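Local coordinates for protein putative branched-chain-amino-acid aminotransferase (PDB 3CSW) that probably catalyses the pyridoxal-phosphate-dependent transfer of amino groups between leucine, isoleucine or valine and 2-oxoglutarate, at residues 70-75 against 100-105; 125-130 against 248-253. One frame throughout, in Å; residues are numbered along the deposited sequence.

Interaction 1: residues 70-75 against 100-105; sequences FNLPLS and VYLFPD
Leu72 is the side chain by which the loop 70-75 plugs into the inside of the bend that the chain makes as it leaves the strand at Leu102 and passes through Phe103, Pro104 and Asp105. Its CB points toward that bend, and CG stands anti to the backbone N (chi1 163°), so the branch reaches straight across. At CG the two methyls part. CD2 runs on anti to CA into the bend: it sits 3.7 Å from Phe103 O and 4.0 Å from Pro104 CA, and meets Leu102 CG at 4.4 Å. CD1 turns off beside this line (chi2 72°) and rests against the backbone of Asp105, 3.4 Å from Asp105 N and 3.6 Å from Asp105 O. Asp105 has a positive phi (73°), and its N and O both lie against this methyl. The grip is therefore van der Waals contact, with one isobutyl group held largely against peptide atoms. Leu102 points back toward the loop and bridges its two leucines: beside the contact of its CG with Leu72, its CD2 touches Leu74 CG at 4.3 Å. The CB of Asp105 points away from the loop, and its OD1 forms a salt bridge with Arg157 of the second subunit, so the bend that holds Leu72 also faces a subunit interface. The contact belongs to the domain built on the six-stranded antiparallel sheet. Strand 96-102, which ends at Leu102, is bonded through its backbone to strand 42-49, and Leu102 also touches Val109 of strand 109-115. Helix 56-68 closes the cluster, with Ala67 against Leu102 and Tyr60 and Lys64 against Leu74, while the loop itself leads on to helix 78-89.

Interaction 2: residues 125-130 against 248-253; sequences VEVKIS and RRLNEH
A parallel strand pair in a mixed beta-sheet joins 125-129 to 249-250, Glu126 lying beside Arg249 on one face and Val127 beside Leu250 on the other. Its backbone bonds include a nearly straight one from Val127 N to Arg249 O, 3.0 Å. On the polar face the two long side chains cross obliquely, carboxylate and guanidinium planes 59° apart. Arg249 is extended from CG to NE, while Glu126 bends at chi2 (79°) and lays OE1 along the arginine's aliphatic stem, 3.0 Å from Arg249 CG. The salt bridge is weak: Arg249 NH1 approaches Glu126 OE1 at 3.4 Å, near the guanidinium plane and at its edge. Glu126 OE2 is pressed against another acceptor, 2.8 Å from Asn251 O, which may raise the carboxylate's pKa, although this glutamate has two conformers. An alanine in place of Arg249 would remove the guanidinium and the methylenes beyond CB, and would probably leave the carboxylate of Glu126 less firmly held on this face. On the apolar face Leu250 CD1 fits between Val127 CG2 at 3.7 Å and Ile129 CD1 at 3.9 Å, both crossing it obliquely; Phe230 and Leu229 of helix 226-230 also touch Leu250. From Leu250 to His253 the chain makes a type II' turn, and Asn251 takes over the pairing. Its backbone N donates to Val127 O, and its side chain crosses that of Ile129 at about a right angle, OD1 standing where a strand carbonyl might have been. Glu252, in the turn, makes a salt bridge to Lys186 of the third subunit. Ile129 N meets a lone pair of Asn251 OD1 in the amide plane, 2.9 Å away with an N-H...O angle of 158°, while a water bound to Ile129 O accepts a weak bond from Asn251 ND2.

Overall arrangement
From the N terminus, interaction 1 closes first: after helix 56-68 the loop 70-75 is met again 25 residues later by the end of strand 96-102, a short excursion that includes helix 78-89. Interaction 2 opens only afterwards, with 125-130, and closes 118 residues on with 248-253, so the two loops follow in series and neither nest nor cross. The first ties the loop between helices 56-68 and 78-89 to the end of an inner strand of the antiparallel sheet; the second joins two neighbouring strands of a mixed sheet that are far apart in the sequence. Their centres lie 36 Å apart, on opposite sides of the chain's centre.

Interaction 1: residues 70-75 against 100-105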
# COMPACT_ATOMS: atom_id res chain seq x y z
N PHE A 70 19.34 1.11 -16.80
CA PHE A 70 19.09 0.56 -18.15
C PHE A 70 20.27 -0.19 -18.78
O PHE A 70 20.21 -0.55 -19.97
CB PHE A 70 18.75 1.68 -19.14
CG PHE A 70 17.54 2.45 -18.77
CD1 PHE A 70 17.61 3.46 -17.84
CD2 PHE A 70 16.32 2.17 -19.38
CE1 PHE A 70 16.49 4.18 -17.50
CE2 PHE A 70 15.19 2.90 -19.05
CZ PHE A 70 15.27 3.90 -18.11
N ASN A 71 21.36 -0.39 -18.03
CA ASN A 71 22.60 -0.95 -18.59
C ASN A 71 23.02 -0.28 -19.91
O ASN A 71 23.70 -0.88 -20.74
CB ASN A 71 22.50 -2.47 -18.74
CG ASN A 71 22.36 -3.18 -17.40
OD1 ASN A 71 21.93 -2.58 -16.41
ND2 ASN A 71 22.73 -4.45 -17.35
N LEU A 72 22.58 0.97 -20.08
CA LEU A 72 22.97 1.84 -21.19
C LEU A 72 24.15 2.58 -20.60
O LEU A 72 23.97 3.37 -19.66
CB LEU A 72 21.82 2.83 -21.54
CG LEU A 72 21.99 4.12 -22.39
CD1 LEU A 72 22.23 3.86 -23.89
CD2 LEU A 72 20.76 5.06 -22.22
N PRO A 73 25.37 2.32 -21.10
CA PRO A 73 26.48 3.05 -20.49
C PRO A 73 26.53 4.48 -21.01
O PRO A 73 25.94 4.80 -22.06
CB PRO A 73 27.71 2.25 -20.92
CG PRO A 73 27.33 1.64 -22.22
CD PRO A 73 25.82 1.42 -22.18
N LEU A 74 27.22 5.32 -20.27
CA LEU A 74 27.34 6.72 -20.62
C LEU A 74 28.39 6.82 -21.73
O LEU A 74 29.46 6.21 -21.63
CB LEU A 74 27.74 7.53 -19.38
CG LEU A 74 27.09 8.89 -19.22
CD1 LEU A 74 27.32 9.40 -17.81
CD2 LEU A 74 27.62 9.88 -20.27
N SER A 75 28.07 7.54 -22.79
CA SER A 75 29.00 7.69 -23.93
C SER A 75 30.13 8.67 -23.61
O SER A 75 31.29 8.40 -23.91
CB SER A 75 28.24 8.17 -25.18
OG SER A 75 27.62 9.43 -24.98
N VAL A 100 20.94 18.42 -19.71
CA VAL A 100 21.69 17.37 -20.41
C VAL A 100 20.81 16.13 -20.54
O VAL A 100 20.34 15.59 -19.54
CB VAL A 100 23.01 17.01 -19.68
CG1 VAL A 100 23.83 16.04 -20.56
CG2 VAL A 100 23.81 18.27 -19.36
N TYR A 101 20.58 15.69 -21.78
CA TYR A 101 19.74 14.54 -22.05
C TYR A 101 20.56 13.40 -22.60
O TYR A 101 21.36 13.60 -23.52
CB TYR A 101 18.68 14.89 -23.08
CG TYR A 101 17.71 15.98 -22.67
CD1 TYR A 101 16.63 15.72 -21.86
CD2 TYR A 101 17.85 17.28 -23.17
CE1 TYR A 101 15.72 16.73 -21.52
CE2 TYR A 101 16.96 18.28 -22.83
CZ TYR A 101 15.90 18.00 -22.02
OH TYR A 101 15.03 19.01 -21.70
N LEU A 102 20.34 12.20 -22.07
CA LEU A 102 21.02 11.01 -22.57
C LEU A 102 19.95 10.12 -23.20
O LEU A 102 18.94 9.80 -22.57
CB LEU A 102 21.76 10.33 -21.43
CG LEU A 102 22.50 9.03 -21.72
CD1 LEU A 102 23.65 9.24 -22.70
CD2 LEU A 102 22.98 8.43 -20.39
N PHE A 103 20.16 9.74 -24.45
CA PHE A 103 19.15 9.03 -25.23
C PHE A 103 19.30 7.52 -25.26
O PHE A 103 20.43 7.01 -25.31
CB PHE A 103 19.03 9.60 -26.65
CG PHE A 103 18.43 10.97 -26.68
CD1 PHE A 103 17.08 11.16 -26.46
CD2 PHE A 103 19.24 12.09 -26.84
CE1 PHE A 103 16.54 12.42 -26.44
CE2 PHE A 103 18.70 13.35 -26.83
CZ PHE A 103 17.35 13.52 -26.62
N PRO A 104 18.14 6.83 -25.28
CA PRO A 104 18.01 5.38 -25.12
C PRO A 104 18.65 4.60 -26.25
O PRO A 104 18.44 4.93 -27.43
CB PRO A 104 16.49 5.13 -25.13
CG PRO A 104 15.86 6.37 -25.71
CD PRO A 104 16.82 7.48 -25.50
N ASP A 105 19.43 3.59 -25.85
CA ASP A 105 20.10 2.67 -26.77
C ASP A 105 21.27 3.36 -27.48
O ASP A 105 22.41 2.91 -27.36
CB ASP A 105 19.09 2.03 -27.75
CG ASP A 105 17.93 1.30 -27.03
OD1 ASP A 105 17.75 1.49 -25.80
OD2 ASP A 105 17.19 0.55 -27.70

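Interaction 2: residues 125-130 against 248-253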
# COMPACT_ATOMS: atom_id res chain seq x y z
N VAL A 125 7.38 31.95 -1.66
CA VAL A 125 6.50 31.44 -2.71
C VAL A 125 5.32 30.69 -2.09
O VAL A 125 5.33 30.39 -0.88
CB VAL A 125 7.28 30.52 -3.71
CG1 VAL A 125 8.47 31.27 -4.34
CG2 VAL A 125 7.75 29.20 -3.02
N GLU A 126 4.31 30.46 -2.93
CA GLU A 126 3.15 29.59 -2.62
C GLU A 126 3.40 28.20 -3.18
O GLU A 126 3.86 28.05 -4.30
CB GLU A 126 1.87 30.14 -3.27
CG GLU A 126 0.64 29.18 -3.31
CD GLU A 126 -0.12 29.07 -1.99
OE1 GLU A 126 -0.14 30.06 -1.25
OE2 GLU A 126 -0.73 28.03 -1.72
N VAL A 127 3.09 27.16 -2.39
CA VAL A 127 3.14 25.78 -2.85
C VAL A 127 1.81 25.12 -2.43
O VAL A 127 1.11 25.59 -1.51
CB VAL A 127 4.35 24.96 -2.28
CG1 VAL A 127 5.64 25.62 -2.65
CG2 VAL A 127 4.28 24.82 -0.77
N LYS A 128 1.46 24.03 -3.11
CA LYS A 128 0.26 23.29 -2.77
C LYS A 128 0.54 21.80 -2.76
O LYS A 128 1.42 21.33 -3.49
CB LYS A 128 -0.86 23.60 -3.77
CG LYS A 128 -1.35 24.99 -3.67
CD LYS A 128 -2.37 25.33 -4.71
CE LYS A 128 -2.72 26.80 -4.64
NZ LYS A 128 -3.95 27.07 -5.41
N ILE A 129 -0.20 21.05 -1.94
CA ILE A 129 -0.15 19.57 -1.96
C ILE A 129 -0.64 19.08 -3.35
O ILE A 129 -1.71 19.47 -3.81
CB ILE A 129 -1.00 18.90 -0.81
CG1 ILE A 129 -0.54 19.38 0.58
CG2 ILE A 129 -0.91 17.37 -0.83
CD1 ILE A 129 0.95 19.16 0.88
N SER A 130 0.15 18.24 -4.00
CA SER A 130 -0.21 17.64 -5.29
C SER A 130 -1.29 16.55 -5.14
O SER A 130 -1.38 15.90 -4.08
CB SER A 130 1.05 17.00 -5.88
OG SER A 130 0.84 16.39 -7.12
N ARG A 248 6.21 30.94 1.78
CA ARG A 248 5.36 31.75 2.67
C ARG A 248 3.96 31.17 2.95
O ARG A 248 3.35 31.51 3.97
CB ARG A 248 5.27 33.18 2.18
CG ARG A 248 4.39 33.41 1.05
CD ARG A 248 4.15 34.94 0.84
NE ARG A 248 3.80 35.09 -0.56
CZ ARG A 248 2.61 34.75 -1.09
NH1 ARG A 248 1.62 34.29 -0.31
NH2 ARG A 248 2.41 34.88 -2.40
N ARG A 249 3.49 30.28 2.06
CA ARG A 249 2.16 29.69 2.18
C ARG A 249 2.09 28.28 1.55
O ARG A 249 2.57 28.06 0.44
CB ARG A 249 1.20 30.64 1.49
CG ARG A 249 -0.25 30.42 1.74
CD ARG A 249 -0.98 31.69 1.29
NE ARG A 249 -2.37 31.75 1.73
CZ ARG A 249 -3.41 31.45 0.95
NH1 ARG A 249 -3.24 31.05 -0.31
NH2 ARG A 249 -4.65 31.54 1.45
N LEU A 250 1.54 27.32 2.30
CA LEU A 250 1.24 25.98 1.83
C LEU A 250 -0.28 25.84 1.81
O LEU A 250 -0.92 25.97 2.83
CB LEU A 250 1.85 24.92 2.77
CG LEU A 250 1.46 23.45 2.60
CD1 LEU A 250 1.83 22.90 1.21
CD2 LEU A 250 2.05 22.59 3.77
N ASN A 251 -0.84 25.58 0.64
CA ASN A 251 -2.29 25.54 0.49
C ASN A 251 -2.84 26.89 1.03
O ASN A 251 -2.49 27.94 0.49
CB ASN A 251 -2.90 24.29 1.16
CG ASN A 251 -2.68 22.99 0.37
OD1 ASN A 251 -1.83 22.91 -0.50
ND2 ASN A 251 -3.45 21.97 0.69
N GLU A 252 -3.66 26.88 2.08
CA GLU A 252 -4.16 28.14 2.66
C GLU A 252 -3.44 28.51 3.96
O GLU A 252 -3.85 29.44 4.65
CB GLU A 252 -5.65 28.04 2.94
CG GLU A 252 -6.54 27.82 1.74
CD GLU A 252 -7.92 27.32 2.15
OE1 GLU A 252 -8.05 26.18 2.67
OE2 GLU A 252 -8.89 28.09 1.96
N HIS A 253 -2.37 27.79 4.28
CA HIS A 253 -1.63 27.98 5.51
C HIS A 253 -0.42 28.88 5.30
O HIS A 253 0.56 28.46 4.71
CB HIS A 253 -1.19 26.61 6.04
CG HIS A 253 -0.52 26.66 7.39
ND1 HIS A 253 -1.22 26.54 8.57
CD2 HIS A 253 0.78 26.83 7.73
CE1 HIS A 253 -0.38 26.64 9.58
NE2 HIS A 253 0.84 26.81 9.10
O HOH W 1 -3.82 20.67 -2.31